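Side-chain contacts in octaprenyl-diphosphate synthase (Bacteroides thetaiotaomicron, PDB 3RMG), which probably acts as a magnesium-dependent prenyltransferase of the FPP/GGPP synthase family, building isoprenoid diphosphate chains: residues 54-59 / 63-68; 297-302 / 317-322. All coordinates share one frame; numbering follows the deposited sequence.

Contact 1 of 2, residues 54-59 / 63-68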
loop_
_atom_site.group_PDB
_atom_site.type_symbol
_atom_site.label_atom_id
_atom_site.label_comp_id
_atom_site.label_asym_id
_atom_site.label_seq_id
_atom_site.Cartn_x
_atom_site.Cartn_y
_atom_site.Cartn_z
ATOM N N LEU A 54 -2.099 19.069 14.738
ATOM C CA LEU A 54 -2.890 18.357 15.732
ATOM C C LEU A 54 -2.041 17.331 16.511
ATOM O O LEU A 54 -2.135 17.236 17.732
ATOM C CB LEU A 54 -4.077 17.655 15.075
ATOM C CG LEU A 54 -5.094 17.039 16.026
ATOM C CD1 LEU A 54 -5.577 18.113 16.989
ATOM C CD2 LEU A 54 -6.264 16.418 15.269
ATOM N N VAL A 55 -1.234 16.547 15.803
ATOM C CA VAL A 55 -0.431 15.529 16.461
ATOM C C VAL A 55 0.479 16.176 17.505
ATOM O O VAL A 55 0.579 15.699 18.633
ATOM C CB VAL A 55 0.450 14.755 15.453
ATOM C CG1 VAL A 55 1.390 13.796 16.206
ATOM C CG2 VAL A 55 -0.420 14.002 14.427
ATOM N N LEU A 56 1.133 17.271 17.117
ATOM C CA LEU A 56 2.061 17.960 17.998
ATOM C C LEU A 56 1.343 18.568 19.192
ATOM O O LEU A 56 1.774 18.370 20.338
ATOM C CB LEU A 56 2.874 19.018 17.234
ATOM C CG LEU A 56 3.617 18.434 16.024
ATOM C CD1 LEU A 56 4.349 19.490 15.248
ATOM C CD2 LEU A 56 4.574 17.337 16.461
ATOM N N LEU A 57 0.251 19.296 18.950
ATOM C CA LEU A 57 -0.461 19.909 20.080
ATOM C C LEU A 57 -0.949 18.862 21.085
ATOM O O LEU A 57 -0.759 19.031 22.293
ATOM C CB LEU A 57 -1.605 20.823 19.631
ATOM C CG LEU A 57 -1.256 22.108 18.866
ATOM C CD1 LEU A 57 -2.482 22.747 18.322
ATOM C CD2 LEU A 57 -0.492 23.105 19.724
ATOM N N VAL A 58 -1.568 17.780 20.605
ATOM C CA VAL A 58 -2.098 16.743 21.523
ATOM C C VAL A 58 -0.992 16.133 22.378
ATOM O O VAL A 58 -1.175 15.904 23.566
ATOM C CB VAL A 58 -2.852 15.603 20.758
ATOM C CG1 VAL A 58 -3.064 14.359 21.659
ATOM C CG2 VAL A 58 -4.160 16.102 20.268
ATOM N N ALA A 59 0.154 15.857 21.772
ATOM C CA ALA A 59 1.266 15.271 22.524
ATOM C C ALA A 59 1.723 16.233 23.613
ATOM O O ALA A 59 2.009 15.827 24.752
ATOM C CB ALA A 59 2.431 14.899 21.597
ATOM N N GLY A 63 3.169 15.791 27.405
ATOM C CA GLY A 63 4.607 15.830 27.613
ATOM C C GLY A 63 5.359 16.517 26.499
ATOM O O GLY A 63 4.812 17.343 25.774
ATOM N N ALA A 64 6.631 16.186 26.373
ATOM C CA ALA A 64 7.430 16.736 25.303
ATOM C C ALA A 64 7.268 15.826 24.097
ATOM O O ALA A 64 7.047 14.628 24.234
ATOM C CB ALA A 64 8.895 16.828 25.714
ATOM N N VAL A 65 7.371 16.415 22.919
ATOM C CA VAL A 65 7.328 15.680 21.675
ATOM C C VAL A 65 8.563 14.799 21.557
ATOM O O VAL A 65 9.689 15.283 21.709
ATOM C CB VAL A 65 7.342 16.669 20.503
ATOM C CG1 VAL A 65 7.778 15.984 19.211
ATOM C CG2 VAL A 65 5.992 17.359 20.381
ATOM N N THR A 66 8.354 13.512 21.289
ATOM C CA THR A 66 9.456 12.576 21.102
ATOM C C THR A 66 9.602 12.277 19.618
ATOM O O THR A 66 8.740 12.639 18.820
ATOM C CB THR A 66 9.209 11.247 21.837
ATOM O OG1 THR A 66 8.175 10.523 21.161
ATOM C CG2 THR A 66 8.781 11.493 23.267
ATOM N N PRO A 67 10.697 11.608 19.242
ATOM C CA PRO A 67 10.901 11.214 17.850
ATOM C C PRO A 67 9.802 10.249 17.380
ATOM O O PRO A 67 9.481 10.208 16.195
ATOM C CB PRO A 67 12.268 10.511 17.874
ATOM C CG PRO A 67 12.925 10.928 19.159
ATOM C CD PRO A 67 11.797 11.173 20.121
ATOM N N ALA A 68 9.221 9.500 18.309
ATOM C CA ALA A 68 8.044 8.669 18.003
ATOM C C ALA A 68 6.835 9.507 17.563
ATOM O O ALA A 68 6.078 9.095 16.684
ATOM C CB ALA A 68 7.672 7.784 19.207
#
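Ala59 and Gly63 are joined by the one polar bond of this contact, between backbone atoms. Gly63 N donates to Ala59 O at 2.9 Å, with an N-H...O angle of 154°, and the donor lies in the carbonyl plane. This is the i to i+4 spacing of an alpha-helix, so the bond carries the helical pattern of residues 50-62 to the first residue beyond it. Gly63 itself is almost fully extended, a conformation that glycine adopts easily and most other residues avoid, and the chain leaves the helix there.

The contact thus belongs to a tight connection between two helices, 50-62 and 67-90, of the all-helical isoprenoid synthase fold. Thr66 stands at the N-cap of the second helix, its side chain capping a backbone N of the first turn, and Pro67 suits the first helical position because its ring nitrogen has no hydrogen to offer.

The apolar part centres on Val65, a compact branched residue that covers the end of the first helix. Val65 CG2 lies 4.2 Å from Leu56 CD2, the two side chains meeting at a slant, and 4.5 Å from Ala59 CB, so one methyl serves both partners. With CG1 anti to the backbone N (chi1 160°), CG2 is left beside that N, from where it meets both. Ala59, pointing toward the connection, is small enough to let the chain pass close by; its methyl also packs on Thr69 of helix 67-90, and Val65 on Leu70 of the same helix.

Contact 2 of 2, residues 297-302 / 317-322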
loop_
_atom_site.group_PDB
_atom_site.type_symbol
_atom_site.label_atom_id
_atom_site.label_comp_id
_atom_site.label_asym_id
_atom_site.label_seq_id
_atom_site.Cartn_x
_atom_site.Cartn_y
_atom_site.Cartn_z
ATOM N N LYS A 297 -18.925 19.974 21.704
ATOM C CA LYS A 297 -18.562 18.683 22.269
ATOM C C LYS A 297 -17.054 18.626 22.498
ATOM O O LYS A 297 -16.581 18.117 23.522
ATOM C CB LYS A 297 -19.012 17.550 21.354
ATOM C CG LYS A 297 -20.519 17.245 21.407
ATOM C CD LYS A 297 -20.816 16.037 20.528
ATOM C CE LYS A 297 -22.206 16.104 19.902
ATOM N NZ LYS A 297 -23.264 15.726 20.870
ATOM N N ALA A 298 -16.304 19.183 21.550
ATOM C CA ALA A 298 -14.857 19.198 21.634
ATOM C C ALA A 298 -14.368 20.098 22.760
ATOM O O ALA A 298 -13.492 19.697 23.523
ATOM C CB ALA A 298 -14.242 19.622 20.301
ATOM N N PHE A 299 -14.928 21.306 22.857
ATOM C CA PHE A 299 -14.564 22.252 23.912
ATOM C C PHE A 299 -14.883 21.682 25.292
ATOM O O PHE A 299 -14.078 21.762 26.219
ATOM C CB PHE A 299 -15.300 23.588 23.716
ATOM C CG PHE A 299 -14.626 24.512 22.731
ATOM C CD1 PHE A 299 -14.931 25.857 22.697
ATOM C CD2 PHE A 299 -13.666 24.032 21.861
ATOM C CE1 PHE A 299 -14.305 26.706 21.797
ATOM C CE2 PHE A 299 -13.033 24.875 20.965
ATOM C CZ PHE A 299 -13.359 26.215 20.932
ATOM N N ASP A 300 -16.067 21.101 25.414
ATOM C CA ASP A 300 -16.464 20.458 26.640
ATOM C C ASP A 300 -15.481 19.348 27.009
ATOM O O ASP A 300 -15.194 19.145 28.182
ATOM C CB ASP A 300 -17.889 19.917 26.515
ATOM C CG ASP A 300 -18.933 21.008 26.635
ATOM O OD1 ASP A 300 -20.119 20.702 26.411
ATOM O OD2 ASP A 300 -18.568 22.172 26.944
ATOM N N LEU A 301 -14.945 18.649 26.011
ATOM C CA LEU A 301 -13.961 17.608 26.288
ATOM C C LEU A 301 -12.698 18.224 26.860
ATOM O O LEU A 301 -12.158 17.726 27.848
ATOM C CB LEU A 301 -13.581 16.827 25.029
ATOM C CG LEU A 301 -13.953 15.364 24.776
ATOM C CD1 LEU A 301 -13.043 14.875 23.676
ATOM C CD2 LEU A 301 -13.826 14.447 25.992
ATOM N N LEU A 302 -12.218 19.284 26.209
ATOM C CA LEU A 302 -11.013 20.007 26.655
ATOM C C LEU A 302 -11.125 20.639 28.051
ATOM O O LEU A 302 -10.105 20.871 28.707
ATOM C CB LEU A 302 -10.632 21.103 25.647
ATOM C CG LEU A 302 -9.996 20.607 24.343
ATOM C CD1 LEU A 302 -9.910 21.712 23.329
ATOM C CD2 LEU A 302 -8.628 20.045 24.635
ATOM N N TYR A 317 -6.953 26.532 17.305
ATOM C CA TYR A 317 -6.970 25.619 16.168
ATOM C C TYR A 317 -8.418 25.286 15.774
ATOM O O TYR A 317 -8.799 25.369 14.613
ATOM C CB TYR A 317 -6.247 24.348 16.579
ATOM C CG TYR A 317 -6.134 23.259 15.541
ATOM C CD1 TYR A 317 -4.993 23.144 14.749
ATOM C CD2 TYR A 317 -7.137 22.308 15.394
ATOM C CE1 TYR A 317 -4.867 22.123 13.817
ATOM C CE2 TYR A 317 -7.024 21.285 14.463
ATOM C CZ TYR A 317 -5.889 21.196 13.683
ATOM O OH TYR A 317 -5.776 20.180 12.769
ATOM N N LEU A 318 -9.234 24.917 16.751
ATOM C CA LEU A 318 -10.571 24.460 16.443
ATOM C C LEU A 318 -11.454 25.622 15.981
ATOM O O LEU A 318 -12.280 25.451 15.089
ATOM C CB LEU A 318 -11.172 23.672 17.621
ATOM C CG LEU A 318 -12.511 22.962 17.371
ATOM C CD1 LEU A 318 -12.587 22.379 15.967
ATOM C CD2 LEU A 318 -12.757 21.871 18.395
ATOM N N ASP A 319 -11.248 26.812 16.545
ATOM C CA ASP A 319 -11.954 28.005 16.068
ATOM C C ASP A 319 -11.591 28.320 14.623
ATOM O O ASP A 319 -12.431 28.750 13.841
ATOM C CB ASP A 319 -11.638 29.216 16.934
ATOM C CG ASP A 319 -12.444 29.245 18.215
ATOM O OD1 ASP A 319 -11.994 29.892 19.182
ATOM O OD2 ASP A 319 -13.530 28.631 18.259
ATOM N N TYR A 320 -10.327 28.105 14.280
ATOM C CA TYR A 320 -9.811 28.438 12.963
ATOM C C TYR A 320 -10.329 27.448 11.918
ATOM O O TYR A 320 -10.653 27.832 10.793
ATOM C CB TYR A 320 -8.289 28.426 13.006
ATOM C CG TYR A 320 -7.609 29.135 11.865
ATOM C CD1 TYR A 320 -7.230 30.471 11.982
ATOM C CD2 TYR A 320 -7.311 28.463 10.680
ATOM C CE1 TYR A 320 -6.588 31.127 10.943
ATOM C CE2 TYR A 320 -6.670 29.107 9.637
ATOM C CZ TYR A 320 -6.310 30.439 9.771
ATOM O OH TYR A 320 -5.672 31.087 8.735
ATOM N N VAL A 321 -10.406 26.175 12.290
ATOM C CA VAL A 321 -11.063 25.182 11.451
ATOM C C VAL A 321 -12.496 25.636 11.143
ATOM O O VAL A 321 -12.819 25.989 10.006
ATOM C CB VAL A 321 -11.068 23.799 12.128
ATOM C CG1 VAL A 321 -12.051 22.856 11.446
ATOM C CG2 VAL A 321 -9.671 23.215 12.124
ATOM N N VAL A 322 -13.343 25.652 12.168
ATOM C CA VAL A 322 -14.720 26.117 12.026
ATOM C C VAL A 322 -14.865 27.431 11.246
ATOM O O VAL A 322 -15.529 27.476 10.211
ATOM C CB VAL A 322 -15.388 26.283 13.400
ATOM C CG1 VAL A 322 -16.729 26.999 13.259
ATOM C CG2 VAL A 322 -15.558 24.927 14.062
#
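Phe299 and Leu318 cross obliquely where two antiparallel helices pass each other. The ring reaches across with one corner, Phe299 CE2, which lies 4.0 Å from Leu318 CD2 and equally near Leu318 CB, so the leucine is touched along its branch and at its root. Phe299 CG stands anti to its own carbonyl carbon (chi1 -83°), which carries the ring from a flank of its helix over to the other one.

The same methyl, Leu318 CD2, also meets Ala298 CB, at about a right angle to the ring contact and only 3.3 Å away. Both residues point toward the opposite helix, and even with alanine's small methyl the fit is tight. Leu318 CG runs anti to the backbone N, taking the branch out toward helix 283-302, where CD2 meets both Ala298 and Phe299.

Asp319 meets the same ring from another direction. Its side chain lies at about a right angle to that of Phe299, the carboxylate plane is turned 66° from the ring plane, and Asp319 OD2 comes within 3.6 Å of Phe299 CZ. That oxygen has its main partner elsewhere, in a salt bridge to Lys295 NZ. Phe299 and Asp319 share the partly exposed margin, while Ala298 and Leu318 are buried. Replacing Phe299 by an alanine removes the ring, and would probably open a gap beside Leu318 and the carboxylate of Asp319.

The contact joins helices 283-302 and 309-323 into an antiparallel hairpin near the C-terminus; the axes of the two segments come within 11.7 Å, at 178°. Helix 193-217 packs against Leu301 and Tyr317, while helix 50-62 receives Tyr317 through Ile53 and Leu54.

In the fold
Contact 1 precedes contact 2 along the chain, and their centres lie about 18 Å apart, yet they meet through helix 50-62. Leu54 CB of residues 54-59 packs 3.8 Å from Tyr317 OH of residues 317-322, and that hydroxyl is also hydrogen-bonded to Met50 O in the same helix. Helix 309-323 is therefore shared: its Leu318 faces helix 283-302, while Leu314 and Tyr317 face helix 50-62. Contact 1 connects that helix in turn to helix 67-90. Both contacts lie away from the middle of the chain, their centres about 19 and 15 Å from it; contact 1 holds the turn after helix 50-62, whereas contact 2 packs two helices side by side.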